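Local coordinates for protein chitinase (Jonesia denitrificans, PDB 5VG1) that binds copper as the lytic polysaccharide monooxygenase domain of a larger enzyme that probably degrades chitin, at residues T75-T80 with P102-T107. Sequence-based numbering, arbitrary orientation.
Sequences TAPHNT and PPTSLT. With CU (copper (II) ion), chain C.
The copper-site loop of this AA10-type domain, between strands 68-74 and 80-87, rests on the proline-rich lead-in to strand 105-110, where Pro77 and the backbone of His78 meet Pro102. Pro77 is the centre of an inverse gamma turn, with a weak hydrogen bond from His78 N to Ala76 O (2.9 Å). Its CB points toward the other segment and lies 3.4 Å from Pro102 O, while Pro77 CG sits 4.0 Å from Thr104 CG2, the two side chains lying side by side. Pro102 presents its CD, 3.1 Å from His78 O, and crosses Thr80 at roughly a right angle. With OG1 beside its own backbone N (chi1 -64°), Thr80 reaches back to donate to His78 O at 2.8 Å, tilted 28° from the carbonyl plane; the same hydroxyl also bonds Trp124 NE1. A valine at Thr80 would probably leave Trp124 NE1 without this mate and His78 O without its hydroxyl donor. His78 CB points away from the other segment, and one face of the imidazole lies under Ala76 O, 3.2 Å above the ring plane. NE2 binds copper at 2.5 Å in the ring plane and, with His1 ND1 on the same ion, belongs to the histidine brace characteristic of lytic polysaccharide monooxygenases.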
loop_
_atom_site.group_PDB
_atom_site.type_symbol
_atom_site.label_atom_id
_atom_site.label_comp_id
_atom_site.label_asym_id
_atom_site.label_seq_id
_atom_site.Cartn_x
_atom_site.Cartn_y
_atom_site.Cartn_z
ATOM N N THR A 75 -4.104 -6.633 10.806
ATOM C CA THR A 75 -4.666 -7.796 11.477
ATOM C C THR A 75 -3.664 -8.484 12.393
ATOM O O THR A 75 -4.077 -9.168 13.336
ATOM C CB THR A 75 -5.181 -8.815 10.450
ATOM O OG1 THR A 75 -4.090 -9.303 9.658
ATOM C CG2 THR A 75 -6.225 -8.181 9.539
ATOM N N ALA A 76 -2.367 -8.312 12.141
ATOM C CA ALA A 76 -1.318 -8.879 12.985
ATOM C C ALA A 76 -0.201 -7.851 13.071
ATOM O O ALA A 76 0.678 -7.792 12.201
ATOM C CB ALA A 76 -0.811 -10.213 12.435
ATOM N N PRO A 77 -0.204 -6.932 14.215
ATOM C CA PRO A 77 0.726 -5.784 14.276
ATOM C C PRO A 77 2.155 -6.172 14.650
ATOM O O PRO A 77 2.581 -6.141 15.804
ATOM C CB PRO A 77 0.081 -4.894 15.340
ATOM C CG PRO A 77 -0.563 -5.864 16.275
ATOM C CD PRO A 77 -1.040 -7.023 15.426
ATOM N N HIS A 78 2.931 -6.547 13.638
ATOM C CA HIS A 78 4.316 -6.935 13.863
ATOM C C HIS A 78 5.161 -5.732 14.258
ATOM O O HIS A 78 4.940 -4.614 13.787
ATOM C CB HIS A 78 4.900 -7.583 12.609
ATOM C CG HIS A 78 4.054 -8.681 12.051
ATOM N ND1 HIS A 78 3.756 -9.823 12.762
ATOM C CD2 HIS A 78 3.441 -8.811 10.852
ATOM C CE1 HIS A 78 2.995 -10.611 12.023
ATOM N NE2 HIS A 78 2.790 -10.020 10.859
ATOM N N ASN A 79 6.131 -5.972 15.138
ATOM C CA ASN A 79 7.164 -4.980 15.402
ATOM C C ASN A 79 7.714 -4.455 14.083
ATOM O O ASN A 79 8.002 -5.227 13.164
ATOM C CB ASN A 79 8.280 -5.590 16.251
ATOM C CG ASN A 79 7.795 -6.031 17.619
ATOM O OD1 ASN A 79 7.183 -7.089 17.763
ATOM N ND2 ASN A 79 8.071 -5.221 18.632
ATOM N N THR A 80 7.854 -3.137 13.993
ATOM C CA THR A 80 8.063 -2.462 12.721
ATOM C C THR A 80 9.299 -1.578 12.792
ATOM O O THR A 80 9.552 -0.929 13.811
ATOM C CB THR A 80 6.832 -1.625 12.343
ATOM O OG1 THR A 80 5.711 -2.494 12.137
ATOM C CG2 THR A 80 7.072 -0.809 11.075
ATOM N N PRO A 102 3.057 -1.473 16.323
ATOM C CA PRO A 102 2.154 -0.351 16.033
ATOM C C PRO A 102 0.731 -0.651 16.469
ATOM O O PRO A 102 0.387 -1.809 16.751
ATOM C CB PRO A 102 2.245 -0.223 14.507
ATOM C CG PRO A 102 2.466 -1.624 14.056
ATOM C CD PRO A 102 3.341 -2.263 15.112
ATOM N N PRO A 103 -0.127 0.364 16.532
ATOM C CA PRO A 103 -1.549 0.118 16.781
ATOM C C PRO A 103 -2.245 -0.405 15.534
ATOM O O PRO A 103 -1.857 -0.106 14.402
ATOM C CB PRO A 103 -2.079 1.500 17.180
ATOM C CG PRO A 103 -1.186 2.456 16.464
ATOM C CD PRO A 103 0.173 1.802 16.401
ATOM N N THR A 104 -3.296 -1.198 15.758
ATOM C CA THR A 104 -3.933 -1.905 14.650
ATOM C C THR A 104 -4.634 -0.946 13.697
ATOM O O THR A 104 -4.788 -1.260 12.512
ATOM C CB THR A 104 -4.922 -2.944 15.179
ATOM O OG1 THR A 104 -5.727 -2.368 16.215
ATOM C CG2 THR A 104 -4.171 -4.160 15.714
ATOM N N SER A 105 -5.066 0.212 14.187
ATOM C CA SER A 105 -5.518 1.302 13.332
ATOM C C SER A 105 -4.466 2.402 13.390
ATOM O O SER A 105 -4.136 2.892 14.475
ATOM C CB SER A 105 -6.888 1.824 13.767
ATOM O OG SER A 105 -7.403 2.738 12.812
ATOM N N LEU A 106 -3.940 2.782 12.227
ATOM C CA LEU A 106 -2.790 3.674 12.157
ATOM C C LEU A 106 -2.981 4.656 11.012
ATOM O O LEU A 106 -3.331 4.251 9.899
ATOM C CB LEU A 106 -1.497 2.871 11.970
ATOM C CG LEU A 106 -0.204 3.650 11.724
ATOM C CD1 LEU A 106 0.191 4.452 12.954
ATOM C CD2 LEU A 106 0.909 2.700 11.321
ATOM N N THR A 107 -2.744 5.938 11.285
ATOM C CA THR A 107 -2.921 6.990 10.293
ATOM C C THR A 107 -1.649 7.816 10.186
ATOM O O THR A 107 -1.065 8.200 11.204
ATOM C CB THR A 107 -4.105 7.900 10.643
ATOM O OG1 THR A 107 -5.304 7.121 10.736
ATOM C CG2 THR A 107 -4.293 8.974 9.579
HETATM CU CU CU C . 1.547 -11.895 9.651
HETATM O O HOH W 1 0.412 -13.544 11.099
#